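Local structure of transcriptional regulator, IclR family (Ruegeria sp. TM1040, 3R4K) at residues A8-L11 with L12-F15; L24-L27 with T28-S31; T37-R40 with L41-L45; L140-L143 with A144-P148. The protein probably regulates transcription by binding DNA through a winged helix-turn-helix domain, under the control of a C-terminal domain likely to sense a small-molecule effector. All coordinates share one frame; numbering follows the deposited sequence. Where two conformers were deposited one is given.

Four short-range contacts illustrate how side chains finish what helical backbones begin. Contacts 1, 2 and 3 belong to the N-terminal DNA-binding domain, contact 1 at the end of its first helix, contacts 2 and 3 within the two that follow, and touch one another with centres 11 to 12 Å apart; contact 4 lies in the C-terminal domain, 31 to 41 Å away between centres. Contacts 1 and 4 are buried and follow a chain leaving a helix, where backbone bonds shift to three residues back. Contact 2, at the surface, adds a tentative salt bridge, while contact 3, partly buried, divides its helix between a polar flank and apolar packing. In all four a hydroxyl and an amide share a carbonyl oxygen, from one residue in contacts 1 to 3 and from two in contact 4.

Contact 1: residues A8-L11 with L12-F15; sequences ALTL and LTYF
Thr-13 turns OG1 into the space between its backbone N and carbonyl carbon (chi1 74°), and this brings the hydroxyl back onto Thr-10; Tyr-14 instead sets CG opposite its own carbonyl carbon (chi1 -63°), which lays the ring beside the preceding turn. The bond from Thr-13 OG1 to Thr-10 O is short, 2.6 Å, and lies in the carbonyl plane. The same oxygen accepts the amide of Thr-13 at 3.1 Å from N to O, the donor standing well above that plane, so one carbonyl is gripped twice by one residue. The Tyr-14 ring presents an edge to Leu-11 O, with CD2 3.3 Å from that oxygen, while Thr-13 OG1 stands over the centre of one ring face. Here the first helix of the winged helix-turn-helix domain gives way to a type I turn, Leu-12 to Phe-15, on the way to strand 21-23. From within the turn, the Tyr-14 ring packs on Leu-30 and Ser-31 of helix 24-31, and an alanine here would probably open a gap between the turn and helix 24-31 and leave the Thr-13 hydroxyl without its aromatic cover. On another flank Leu-9 CD2 meets Leu-12 CD1 at 4.1 Å, next to the second subunit, whose Leu-69 packs on Leu-12 and whose Arg-68 bonds to Leu-12 O and Phe-15 O.

Contact 2: residues L24-L27 with T28-S31; sequences LSDL and TRLS
From Leu-24 to Ser-31 the backbone is regular alpha helix, the amides of Thr-28, Arg-29, Leu-30 and Ser-31 each bonding to the carbonyl four residues earlier. Thr-28 holds OG1 beside its own N (chi1 -65°), 2.8 Å from Leu-24 O, and its amide N meets the same oxygen at 3.1 Å from the other face of the carbonyl plane. Ser-31 does the same to Leu-27 O from a different rotation, OG between its N and carbonyl carbon (chi1 63°), with OG at 2.6 Å and N at 3.0 Å. A valine in place of Thr-28 would probably cost Leu-24 O its hydroxyl partner, the amide bond remaining. On the exposed flank, in one of its two conformers, the bent Arg-29 chain folds back and carries its guanidinium over Ser-25 O, 3.5 Å from the plane. In that pose NH2 of Arg-29 makes a long, tentative salt bridge to Asp-26 OD2, 3.5 Å away, the carboxylate and guanidinium planes 86° apart. So stretched a pairing at the surface suggests at most a loose electrostatic tie, whereas the shared carbonyls, each held from both faces, fix the hydroxyl rotations of this first helix of the helix-turn-helix.

Contact 3: residues T37-R40 with L41-L45; sequences TVYR and LMSEL
Backbone hydrogen bonds link Thr-37 to Leu-41, Val-38 to Met-42, Tyr-39 to Ser-43 and Arg-40 to Glu-44; Met-42 N lies 2.9 Å from Val-38 O. A side-chain hydroxyl joins this set at one place: Ser-43 OG donates to Tyr-39 O at 2.9 Å, while Ser-43 N reaches that oxygen at 3.0 Å from the opposite face of the carbonyl. OG points back along the helix because it stands beside its own N (chi1 -74°). It also stands over one face of the Tyr-39 ring, 3.8 Å above the plane and toward the rim. Apolar contacts run along another side. Thr-37 CG2 and Leu-41 CD1 lie alongside at 3.9 Å, and Val-38 CG1 runs beside CG of Met-42, a selenomethionine, at 4.1 Å, before the twice-bent chain of Met-42 carries its selenium away. Helix 35-47 is the second helix of the helix-turn-helix, probably the one that reads DNA in this family. Its buried side rests on its neighbours: Val-38 and Met-42 pack on Leu-27 of helix 24-31, and Leu-41 on Ala-8 and Leu-11 of helix 4-12, while the exposed Tyr-39 leans on Tyr-60 of strand 59-62.

Contact 4: residues L140-L143 with A144-P148; sequences LAVL and AYSEP
The carbonyl oxygen of Val-142 is gripped by two donors from the residues that follow: Ser-146 OG at 2.9 Å and Tyr-145 N at 3.3 Å. They come from opposite faces of its plane, both well out of it, so neither uses a lone-pair direction; the oxygen is clasped from above and below. Ser-146 reaches it with OG placed opposite its own carbonyl carbon (chi1 -82°), and the hydroxyl also comes within 4.0 Å of Val-142 CG1, a methyl of the residue it binds. One residue on, Ser-146 N bonds to Leu-143 O at 3.2 Å. Serine thus uses both its hydroxyl and its amide on consecutive carbonyls. Upstream, Ala-144 N still makes the helical bond to Leu-140 O at 3.0 Å, and the methyl of Ala-144 touches that same oxygen, 3.3 Å from CB. The Tyr-145 ring turns an edge to Ala-141 O, with CD2 3.4 Å away and the oxygen in the ring plane. Farther out this ring meets Phe-204 edge-to-face. Leu-143 packs on Ile-177 of helix 170-183 and on Phe-150 of helix 148-156. The change from backbone bonds four residues back to backbone bonds three back, through a type I turn from Leu-143 to Ser-146, is the way a helix commonly ends; here it links helix 137-143 to helix 148-156, whose N-cap is Glu-147, in the GAF-like C-terminal domain of IclR regulators.

Contact 1: residues A8-L11 with L12-F15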
loop_
_atom_site.group_PDB
_atom_site.type_symbol
_atom_site.label_atom_id
_atom_site.label_comp_id
_atom_site.label_asym_id
_atom_site.label_seq_id
_atom_site.Cartn_x
_atom_site.Cartn_y
_atom_site.Cartn_z
ATOM N N ALA A 8 13.491 11.411 16.010
ATOM C CA ALA A 8 12.132 11.654 15.540
ATOM C C ALA A 8 11.541 10.400 14.912
ATOM O O ALA A 8 10.406 10.033 15.219
ATOM C CB ALA A 8 12.137 12.791 14.538
ATOM N N LEU A 9 12.329 9.710 14.072
ATOM C CA LEU A 9 11.859 8.522 13.381
ATOM C C LEU A 9 11.690 7.330 14.324
ATOM O O LEU A 9 10.820 6.502 14.065
ATOM C CB LEU A 9 12.760 8.183 12.184
ATOM C CG LEU A 9 12.833 9.282 11.125
ATOM C CD1 LEU A 9 13.937 9.013 10.135
ATOM C CD2 LEU A 9 11.447 9.558 10.465
ATOM N N THR A 10 12.442 7.283 15.441
ATOM C CA THR A 10 12.324 6.235 16.467
ATOM C C THR A 10 10.940 6.314 17.128
ATOM O O THR A 10 10.374 5.276 17.463
ATOM C CB THR A 10 13.449 6.378 17.499
ATOM O OG1 THR A 10 14.700 6.209 16.840
ATOM C CG2 THR A 10 13.358 5.376 18.615
ATOM N N LEU A 11 10.396 7.545 17.296
ATOM C CA LEU A 11 9.092 7.768 17.918
ATOM C C LEU A 11 7.977 7.059 17.141
ATOM O O LEU A 11 7.049 6.533 17.764
ATOM C CB LEU A 11 8.780 9.275 18.065
ATOM C CG LEU A 11 9.637 10.067 19.078
ATOM C CD1 LEU A 11 9.373 11.568 18.970
ATOM C CD2 LEU A 11 9.368 9.615 20.499
ATOM N N LEU A 12 8.111 6.993 15.791
ATOM C CA LEU A 12 7.147 6.361 14.894
ATOM C C LEU A 12 7.089 4.843 15.072
ATOM O O LEU A 12 6.044 4.247 14.782
ATOM C CB LEU A 12 7.466 6.681 13.417
ATOM C CG LEU A 12 7.405 8.121 12.983
ATOM C CD1 LEU A 12 7.732 8.234 11.533
ATOM C CD2 LEU A 12 6.037 8.725 13.257
ATOM N N THR A 13 8.202 4.228 15.538
ATOM C CA THR A 13 8.312 2.777 15.726
ATOM C C THR A 13 7.390 2.266 16.854
ATOM O O THR A 13 7.054 1.081 16.865
ATOM C CB THR A 13 9.785 2.332 15.984
ATOM O OG1 THR A 13 10.204 2.677 17.312
ATOM C CG2 THR A 13 10.773 2.866 14.950
ATOM N N TYR A 14 6.982 3.150 17.781
ATOM C CA TYR A 14 6.140 2.792 18.918
ATOM C C TYR A 14 4.680 2.560 18.504
ATOM O O TYR A 14 3.946 1.898 19.238
ATOM C CB TYR A 14 6.262 3.844 20.028
ATOM C CG TYR A 14 7.670 3.908 20.574
ATOM C CD1 TYR A 14 8.239 2.812 21.219
ATOM C CD2 TYR A 14 8.459 5.036 20.388
ATOM C CE1 TYR A 14 9.550 2.846 21.684
ATOM C CE2 TYR A 14 9.769 5.088 20.865
ATOM C CZ TYR A 14 10.312 3.986 21.511
ATOM O OH TYR A 14 11.600 4.003 21.992
ATOM N N PHE A 15 4.274 3.079 17.331
ATOM C CA PHE A 15 2.956 2.854 16.759
ATOM C C PHE A 15 2.918 1.470 16.157
ATOM O O PHE A 15 3.865 1.075 15.473
ATOM C CB PHE A 15 2.650 3.900 15.682
ATOM C CG PHE A 15 2.359 5.270 16.217
ATOM C CD1 PHE A 15 1.088 5.600 16.676
ATOM C CD2 PHE A 15 3.351 6.244 16.250
ATOM C CE1 PHE A 15 0.821 6.870 17.178
ATOM C CE2 PHE A 15 3.079 7.522 16.746
ATOM C CZ PHE A 15 1.820 7.823 17.214
#

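Contact 2: residues L24-L27 with T28-S31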
loop_
_atom_site.group_PDB
_atom_site.type_symbol
_atom_site.label_atom_id
_atom_site.label_comp_id
_atom_site.label_asym_id
_atom_site.label_seq_id
_atom_site.Cartn_x
_atom_site.Cartn_y
_atom_site.Cartn_z
ATOM N N LEU A 24 1.168 12.136 24.598
ATOM C CA LEU A 24 2.491 12.757 24.792
ATOM C C LEU A 24 3.254 12.150 25.987
ATOM O O LEU A 24 4.463 11.931 25.879
ATOM C CB LEU A 24 2.345 14.283 24.974
ATOM C CG LEU A 24 3.634 15.121 24.895
ATOM C CD1 LEU A 24 4.282 15.036 23.519
ATOM C CD2 LEU A 24 3.359 16.562 25.211
ATOM N N SER A 25 2.541 11.873 27.101
ATOM C CA SER A 25 3.103 11.314 28.328
ATOM C C SER A 25 3.561 9.867 28.130
ATOM O O SER A 25 4.657 9.524 28.569
ATOM C CB SER A 25 2.087 11.393 29.461
ATOM O OG SER A 25 1.463 12.666 29.484
ATOM N N ASP A 26 2.750 9.030 27.448
ATOM C CA ASP A 26 3.092 7.635 27.152
ATOM C C ASP A 26 4.268 7.540 26.187
ATOM O O ASP A 26 5.092 6.638 26.335
ATOM C CB ASP A 26 1.886 6.879 26.605
ATOM C CG ASP A 26 1.013 6.377 27.725
ATOM O OD1 ASP A 26 1.354 5.328 28.312
ATOM O OD2 ASP A 26 0.050 7.094 28.095
ATOM N N LEU A 27 4.361 8.482 25.216
ATOM C CA LEU A 27 5.467 8.562 24.255
ATOM C C LEU A 27 6.756 8.919 24.964
ATOM O O LEU A 27 7.806 8.419 24.590
ATOM C CB LEU A 27 5.189 9.600 23.160
ATOM C CG LEU A 27 4.774 9.078 21.797
ATOM C CD1 LEU A 27 4.363 10.216 20.896
ATOM C CD2 LEU A 27 5.873 8.236 21.150
ATOM N N THR A 28 6.669 9.784 25.989
ATOM C CA THR A 28 7.799 10.232 26.797
ATOM C C THR A 28 8.348 9.015 27.572
ATOM O O THR A 28 9.563 8.810 27.580
ATOM C CB THR A 28 7.351 11.424 27.685
ATOM O OG1 THR A 28 7.018 12.531 26.845
ATOM C CG2 THR A 28 8.404 11.876 28.663
ATOM N N ARG A 29 7.445 8.191 28.164
ATOM C CA ARG A 29 7.801 6.996 28.943
ATOM C C ARG A 29 8.392 5.896 28.075
ATOM O O ARG A 29 9.380 5.269 28.470
ATOM C CB ARG A 29 6.583 6.455 29.708
ATOM C CG ARG A 29 6.291 7.227 30.995
ATOM C CD ARG A 29 5.138 6.634 31.792
ATOM N NE ARG A 29 3.827 6.929 31.209
ATOM C CZ ARG A 29 3.160 8.066 31.392
ATOM N NH1 ARG A 29 3.685 9.042 32.121
ATOM N NH2 ARG A 29 1.972 8.242 30.831
ATOM N N LEU A 30 7.789 5.650 26.889
ATOM C CA LEU A 30 8.246 4.608 25.963
ATOM C C LEU A 30 9.597 4.926 25.317
ATOM O O LEU A 30 10.397 4.011 25.096
ATOM C CB LEU A 30 7.217 4.379 24.840
ATOM C CG LEU A 30 5.952 3.597 25.177
ATOM C CD1 LEU A 30 4.865 3.893 24.173
ATOM C CD2 LEU A 30 6.218 2.095 25.209
ATOM N N SER A 31 9.821 6.203 24.958
ATOM C CA SER A 31 11.020 6.630 24.249
ATOM C C SER A 31 12.209 6.929 25.159
ATOM O O SER A 31 13.349 6.754 24.726
ATOM C CB SER A 31 10.728 7.858 23.396
ATOM O OG SER A 31 10.351 8.965 24.192
#

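Contact 3: residues T37-R40 with L41-L45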
loop_
_atom_site.group_PDB
_atom_site.type_symbol
_atom_site.label_atom_id
_atom_site.label_comp_id
_atom_site.label_asym_id
_atom_site.label_seq_id
_atom_site.Cartn_x
_atom_site.Cartn_y
_atom_site.Cartn_z
ATOM N N THR A 37 11.128 17.465 24.323
ATOM C CA THR A 37 11.805 16.915 23.152
ATOM C C THR A 37 10.786 16.201 22.276
ATOM O O THR A 37 10.726 16.464 21.069
ATOM C CB THR A 37 12.951 15.977 23.554
ATOM O OG1 THR A 37 13.911 16.699 24.320
ATOM C CG2 THR A 37 13.644 15.344 22.343
ATOM N N VAL A 38 9.976 15.309 22.896
ATOM C CA VAL A 38 8.939 14.509 22.235
ATOM C C VAL A 38 7.945 15.452 21.555
ATOM O O VAL A 38 7.663 15.265 20.379
ATOM C CB VAL A 38 8.258 13.496 23.208
ATOM C CG1 VAL A 38 7.103 12.762 22.533
ATOM C CG2 VAL A 38 9.273 12.484 23.747
ATOM N N TYR A 39 7.488 16.497 22.264
ATOM C CA TYR A 39 6.550 17.473 21.729
ATOM C C TYR A 39 7.108 18.193 20.487
ATOM O O TYR A 39 6.384 18.348 19.504
ATOM C CB TYR A 39 6.150 18.511 22.796
ATOM C CG TYR A 39 5.092 19.467 22.288
ATOM C CD1 TYR A 39 3.777 19.047 22.105
ATOM C CD2 TYR A 39 5.416 20.776 21.925
ATOM C CE1 TYR A 39 2.803 19.910 21.593
ATOM C CE2 TYR A 39 4.448 21.650 21.418
ATOM C CZ TYR A 39 3.142 21.212 21.257
ATOM O OH TYR A 39 2.183 22.061 20.755
ATOM N N ARG A 40 8.378 18.630 20.549
ATOM C CA ARG A 40 9.086 19.354 19.491
ATOM C C ARG A 40 9.235 18.510 18.222
ATOM O O ARG A 40 9.011 19.011 17.117
ATOM C CB ARG A 40 10.471 19.770 19.989
ATOM C CG ARG A 40 10.791 21.239 19.773
ATOM C CD ARG A 40 12.192 21.594 20.260
ATOM N NE ARG A 40 12.316 21.631 21.726
ATOM C CZ ARG A 40 13.046 20.779 22.446
ATOM N NH1 ARG A 40 13.723 19.801 21.849
ATOM N NH2 ARG A 40 13.110 20.902 23.766
ATOM N N LEU A 41 9.616 17.239 18.398
ATOM C CA LEU A 41 9.825 16.268 17.333
ATOM C C LEU A 41 8.492 15.849 16.707
ATOM O O LEU A 41 8.411 15.729 15.477
ATOM C CB LEU A 41 10.579 15.031 17.874
ATOM C CG LEU A 41 12.038 15.229 18.312
ATOM C CD1 LEU A 41 12.623 13.938 18.862
ATOM C CD2 LEU A 41 12.907 15.722 17.173
HETATM N N MSE A 42 7.445 15.635 17.541
HETATM C CA MSE A 42 6.123 15.240 17.032
HETATM C C MSE A 42 5.455 16.400 16.260
HETATM O O MSE A 42 4.718 16.145 15.307
HETATM C CB MSE A 42 5.214 14.721 18.148
HETATM C CG MSE A 42 5.670 13.383 18.721
HETATM SE SE MSE A 42 5.713 11.917 17.469
HETATM C CE MSE A 42 3.858 11.561 17.504
ATOM N N SER A 43 5.788 17.660 16.616
ATOM C CA SER A 43 5.296 18.865 15.939
ATOM C C SER A 43 5.890 18.971 14.542
ATOM O O SER A 43 5.177 19.295 13.591
ATOM C CB SER A 43 5.623 20.112 16.757
ATOM O OG SER A 43 4.742 20.156 17.869
ATOM N N GLU A 44 7.184 18.637 14.423
ATOM C CA GLU A 44 7.928 18.625 13.180
ATOM C C GLU A 44 7.396 17.520 12.264
ATOM O O GLU A 44 7.290 17.737 11.057
ATOM C CB GLU A 44 9.426 18.443 13.454
ATOM C CG GLU A 44 10.177 19.750 13.564
ATOM C CD GLU A 44 11.684 19.606 13.590
ATOM O OE1 GLU A 44 12.229 19.415 14.702
ATOM O OE2 GLU A 44 12.316 19.675 12.507
ATOM N N LEU A 45 7.021 16.359 12.835
ATOM C CA LEU A 45 6.451 15.236 12.077
ATOM C C LEU A 45 5.035 15.587 11.616
ATOM O O LEU A 45 4.640 15.219 10.514
ATOM C CB LEU A 45 6.461 13.951 12.901
ATOM C CG LEU A 45 7.842 13.321 13.115
ATOM C CD1 LEU A 45 7.832 12.382 14.300
ATOM C CD2 LEU A 45 8.350 12.594 11.846
#

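Contact 4: residues L140-L143 with A144-P148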
loop_
_atom_site.group_PDB
_atom_site.type_symbol
_atom_site.label_atom_id
_atom_site.label_comp_id
_atom_site.label_asym_id
_atom_site.label_seq_id
_atom_site.Cartn_x
_atom_site.Cartn_y
_atom_site.Cartn_z
ATOM N N LEU A 140 -0.944 -25.108 3.881
ATOM C CA LEU A 140 -1.193 -25.283 5.320
ATOM C C LEU A 140 -0.752 -24.040 6.095
ATOM O O LEU A 140 -1.458 -23.631 7.018
ATOM C CB LEU A 140 -0.513 -26.552 5.873
ATOM C CG LEU A 140 -1.073 -27.884 5.362
ATOM C CD1 LEU A 140 -0.066 -29.004 5.538
ATOM C CD2 LEU A 140 -2.405 -28.234 6.020
ATOM N N ALA A 141 0.391 -23.434 5.709
ATOM C CA ALA A 141 0.920 -22.206 6.321
ATOM C C ALA A 141 -0.086 -21.042 6.159
ATOM O O ALA A 141 -0.303 -20.304 7.111
ATOM C CB ALA A 141 2.268 -21.833 5.697
ATOM N N VAL A 142 -0.718 -20.919 4.965
ATOM C CA VAL A 142 -1.699 -19.878 4.618
ATOM C C VAL A 142 -3.025 -20.155 5.336
ATOM O O VAL A 142 -3.610 -19.230 5.874
ATOM C CB VAL A 142 -1.883 -19.735 3.074
ATOM C CG1 VAL A 142 -3.024 -18.781 2.723
ATOM C CG2 VAL A 142 -0.595 -19.271 2.404
ATOM N N LEU A 143 -3.497 -21.409 5.338
ATOM C CA LEU A 143 -4.750 -21.822 5.986
ATOM C C LEU A 143 -4.705 -21.576 7.492
ATOM O O LEU A 143 -5.681 -21.109 8.070
ATOM C CB LEU A 143 -5.011 -23.313 5.715
ATOM C CG LEU A 143 -6.451 -23.719 5.441
ATOM C CD1 LEU A 143 -7.081 -22.864 4.338
ATOM C CD2 LEU A 143 -6.531 -25.178 5.065
ATOM N N ALA A 144 -3.557 -21.858 8.115
ATOM C CA ALA A 144 -3.371 -21.717 9.551
ATOM C C ALA A 144 -3.531 -20.264 10.044
ATOM O O ALA A 144 -3.853 -20.052 11.217
ATOM C CB ALA A 144 -2.007 -22.241 9.942
ATOM N N TYR A 145 -3.339 -19.277 9.154
ATOM C CA TYR A 145 -3.451 -17.868 9.520
ATOM C C TYR A 145 -4.545 -17.144 8.734
ATOM O O TYR A 145 -4.581 -15.908 8.701
ATOM C CB TYR A 145 -2.090 -17.192 9.364
ATOM C CG TYR A 145 -1.113 -17.699 10.400
ATOM C CD1 TYR A 145 -1.162 -17.238 11.707
ATOM C CD2 TYR A 145 -0.203 -18.710 10.098
ATOM C CE1 TYR A 145 -0.285 -17.712 12.674
ATOM C CE2 TYR A 145 0.681 -19.196 11.060
ATOM C CZ TYR A 145 0.642 -18.684 12.346
ATOM O OH TYR A 145 1.526 -19.118 13.296
ATOM N N SER A 146 -5.482 -17.926 8.177
ATOM C CA SER A 146 -6.647 -17.443 7.458
ATOM C C SER A 146 -7.853 -17.347 8.420
ATOM O O SER A 146 -7.812 -17.890 9.536
ATOM C CB SER A 146 -6.958 -18.361 6.282
ATOM O OG SER A 146 -6.141 -18.042 5.167
ATOM N N GLU A 147 -8.913 -16.634 7.995
ATOM C CA GLU A 147 -10.134 -16.462 8.786
ATOM C C GLU A 147 -10.834 -17.807 9.010
ATOM O O GLU A 147 -10.889 -18.621 8.081
ATOM C CB GLU A 147 -11.100 -15.471 8.113
ATOM C CG GLU A 147 -10.837 -14.008 8.428
ATOM C CD GLU A 147 -10.735 -13.625 9.893
ATOM O OE1 GLU A 147 -11.766 -13.661 10.606
ATOM O OE2 GLU A 147 -9.610 -13.282 10.322
ATOM N N PRO A 148 -11.392 -18.055 10.225
ATOM C CA PRO A 148 -12.060 -19.347 10.477
ATOM C C PRO A 148 -13.100 -19.708 9.413
ATOM O O PRO A 148 -13.193 -20.878 9.054
ATOM C CB PRO A 148 -12.701 -19.143 11.849
ATOM C CG PRO A 148 -11.843 -18.127 12.515
ATOM C CD PRO A 148 -11.422 -17.193 11.429
#